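Local atomic coordinates of protein spaetzle C-106 (Drosophila melanogaster, PDB entry 4LXR), a protein that binds the Toll receptor as a disulfide-linked dimeric cytokine, switching on the signalling that sets dorsal-ventral polarity in the embryo and induces the antifungal peptide drosomycin. Residues C[52-57]-C[99-104]. Sequence-based numbering, arbitrary orientation.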
loop_
_atom_site.group_PDB
_atom_site.type_symbol
_atom_site.label_atom_id
_atom_site.label_comp_id
_atom_site.label_asym_id
_atom_site.label_seq_id
_atom_site.Cartn_x
_atom_site.Cartn_y
_atom_site.Cartn_z
ATOM N N GLN C 52 22.811 -6.014 14.640
ATOM C CA GLN C 52 23.811 -6.540 13.727
ATOM C C GLN C 52 23.469 -6.163 12.288
ATOM O O GLN C 52 22.306 -6.218 11.887
ATOM C CB GLN C 52 23.933 -8.054 13.895
ATOM C CG GLN C 52 24.416 -8.467 15.295
ATOM C CD GLN C 52 25.880 -8.120 15.530
ATOM O OE1 GLN C 52 26.225 -7.433 16.494
ATOM N NE2 GLN C 52 26.746 -8.595 14.645
ATOM N N PRO C 53 24.481 -5.734 11.519
ATOM C CA PRO C 53 24.256 -5.491 10.090
ATOM C C PRO C 53 23.844 -6.794 9.413
ATOM O O PRO C 53 24.221 -7.865 9.882
ATOM C CB PRO C 53 25.630 -5.029 9.589
ATOM C CG PRO C 53 26.609 -5.527 10.619
ATOM C CD PRO C 53 25.873 -5.467 11.921
ATOM N N CYS C 54 23.064 -6.702 8.347
ATOM C CA CYS C 54 22.576 -7.896 7.668
ATOM C C CYS C 54 23.680 -8.520 6.804
ATOM O O CYS C 54 24.602 -7.831 6.363
ATOM C CB CYS C 54 21.342 -7.558 6.804
ATOM S SG CYS C 54 20.042 -6.546 7.618
ATOM N N ASP C 55 23.578 -9.822 6.557
ATOM C CA ASP C 55 24.520 -10.514 5.682
ATOM C C ASP C 55 23.998 -10.331 4.255
ATOM O O ASP C 55 22.866 -9.899 4.077
ATOM C CB ASP C 55 24.587 -11.999 6.061
ATOM C CG ASP C 55 25.855 -12.697 5.549
ATOM O OD1 ASP C 55 26.607 -12.122 4.717
ATOM O OD2 ASP C 55 26.083 -13.852 5.977
ATOM N N PHE C 56 24.818 -10.633 3.249
ATOM C CA PHE C 56 24.396 -10.545 1.842
ATOM C C PHE C 56 23.821 -9.183 1.484
ATOM O O PHE C 56 22.978 -9.060 0.598
ATOM C CB PHE C 56 23.393 -11.658 1.509
ATOM C CG PHE C 56 23.852 -13.014 1.968
ATOM C CD1 PHE C 56 24.942 -13.630 1.360
ATOM C CD2 PHE C 56 23.227 -13.651 3.028
ATOM C CE1 PHE C 56 25.391 -14.856 1.791
ATOM C CE2 PHE C 56 23.669 -14.877 3.465
ATOM C CZ PHE C 56 24.754 -15.488 2.844
ATOM N N ALA C 57 24.296 -8.153 2.161
ATOM C CA ALA C 57 23.695 -6.828 2.009
ATOM C C ALA C 57 24.722 -5.781 1.589
ATOM O O ALA C 57 24.605 -4.623 1.963
ATOM C CB ALA C 57 23.003 -6.413 3.306
ATOM N N CYS C 99 13.479 -12.724 12.957
ATOM C CA CYS C 99 14.502 -11.700 12.814
ATOM C C CYS C 99 14.591 -11.316 11.350
ATOM O O CYS C 99 14.774 -12.166 10.485
ATOM C CB CYS C 99 15.852 -12.253 13.275
ATOM S SG CYS C 99 17.171 -11.034 13.471
ATOM N N LYS C 100 14.443 -10.038 11.046
ATOM C CA LYS C 100 14.406 -9.644 9.640
ATOM C C LYS C 100 15.318 -8.472 9.382
ATOM O O LYS C 100 15.581 -7.667 10.278
ATOM C CB LYS C 100 12.977 -9.290 9.205
ATOM C CG LYS C 100 11.958 -10.378 9.495
ATOM C CD LYS C 100 10.714 -10.263 8.606
ATOM C CE LYS C 100 9.758 -9.193 9.084
ATOM N NZ LYS C 100 8.617 -9.079 8.135
ATOM N N CYS C 101 15.765 -8.359 8.142
ATOM C CA CYS C 101 16.657 -7.287 7.763
ATOM C C CYS C 101 15.839 -6.080 7.348
ATOM O O CYS C 101 15.031 -6.158 6.429
ATOM C CB CYS C 101 17.578 -7.725 6.623
ATOM S SG CYS C 101 18.696 -6.427 6.084
ATOM N N ALA C 102 16.051 -4.968 8.040
ATOM C CA ALA C 102 15.312 -3.738 7.772
ATOM C C ALA C 102 16.149 -2.790 6.916
ATOM O O ALA C 102 17.324 -2.569 7.194
ATOM C CB ALA C 102 14.925 -3.075 9.082
ATOM N N LEU C 103 15.546 -2.252 5.862
ATOM C CA LEU C 103 16.220 -1.284 5.006
ATOM C C LEU C 103 15.637 0.106 5.257
ATOM O O LEU C 103 14.424 0.272 5.270
ATOM C CB LEU C 103 16.033 -1.663 3.536
ATOM C CG LEU C 103 16.312 -3.123 3.168
ATOM C CD1 LEU C 103 15.850 -3.411 1.751
ATOM C CD2 LEU C 103 17.795 -3.467 3.340
ATOM N N LYS C 104 16.490 1.105 5.465
ATOM C CA LYS C 104 16.017 2.489 5.580
ATOM C C LYS C 104 15.792 3.105 4.200
ATOM O O LYS C 104 16.647 3.817 3.676
ATOM C CB LYS C 104 17.010 3.343 6.362
ATOM C CG LYS C 104 16.559 3.716 7.759
ATOM C CD LYS C 104 16.827 2.597 8.748
ATOM C CE LYS C 104 16.322 2.948 10.142
ATOM N NZ LYS C 104 16.857 4.256 10.625
#
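Asp-55 OD1, one residue past the Cys-54–Cys-101 disulfide, is gripped twice. Phe-56 N donates to it at 2.8 Å, bent at 137°, on the anti side and tilted 33° out of the carboxylate plane. Arg-155 of the Toll chain forms a salt bridge to the same oxygen. Asp-55 CG also lies 3.7 Å above the plane of the Phe-56 ring, offset toward its rim.

The link to strand 95-102 is covalent. Cys-54 SG and Cys-101 SG are bonded at 2.0 Å, with a CB-S-S-CB torsion of 99°. Cys-101 SG is anti to its backbone N, which carries it out from the strand toward the loop. Cys-54 SG instead sits beside its own backbone N. Cys-54 CA and Cys-101 CA are 6.0 Å apart, the nearest CA pair across the two segments, and no hydrogen bond joins them. Pro-66 packs against both cysteines, and Leu-9 against Cys-101.

This is one disulfide of the cystine knot. With Cys-47–Cys-99 and the intervening backbone it closes a ring, which the Cys-10–Cys-68 disulfide threads. Across the dimer, the Phe-56 ring meets Tyr-64 of the second subunit. A covalent link, with no hydrogen bonds, thus fixes the loop at Cys-54, which probably limits how far the neighbouring Asp-55 can move from Toll.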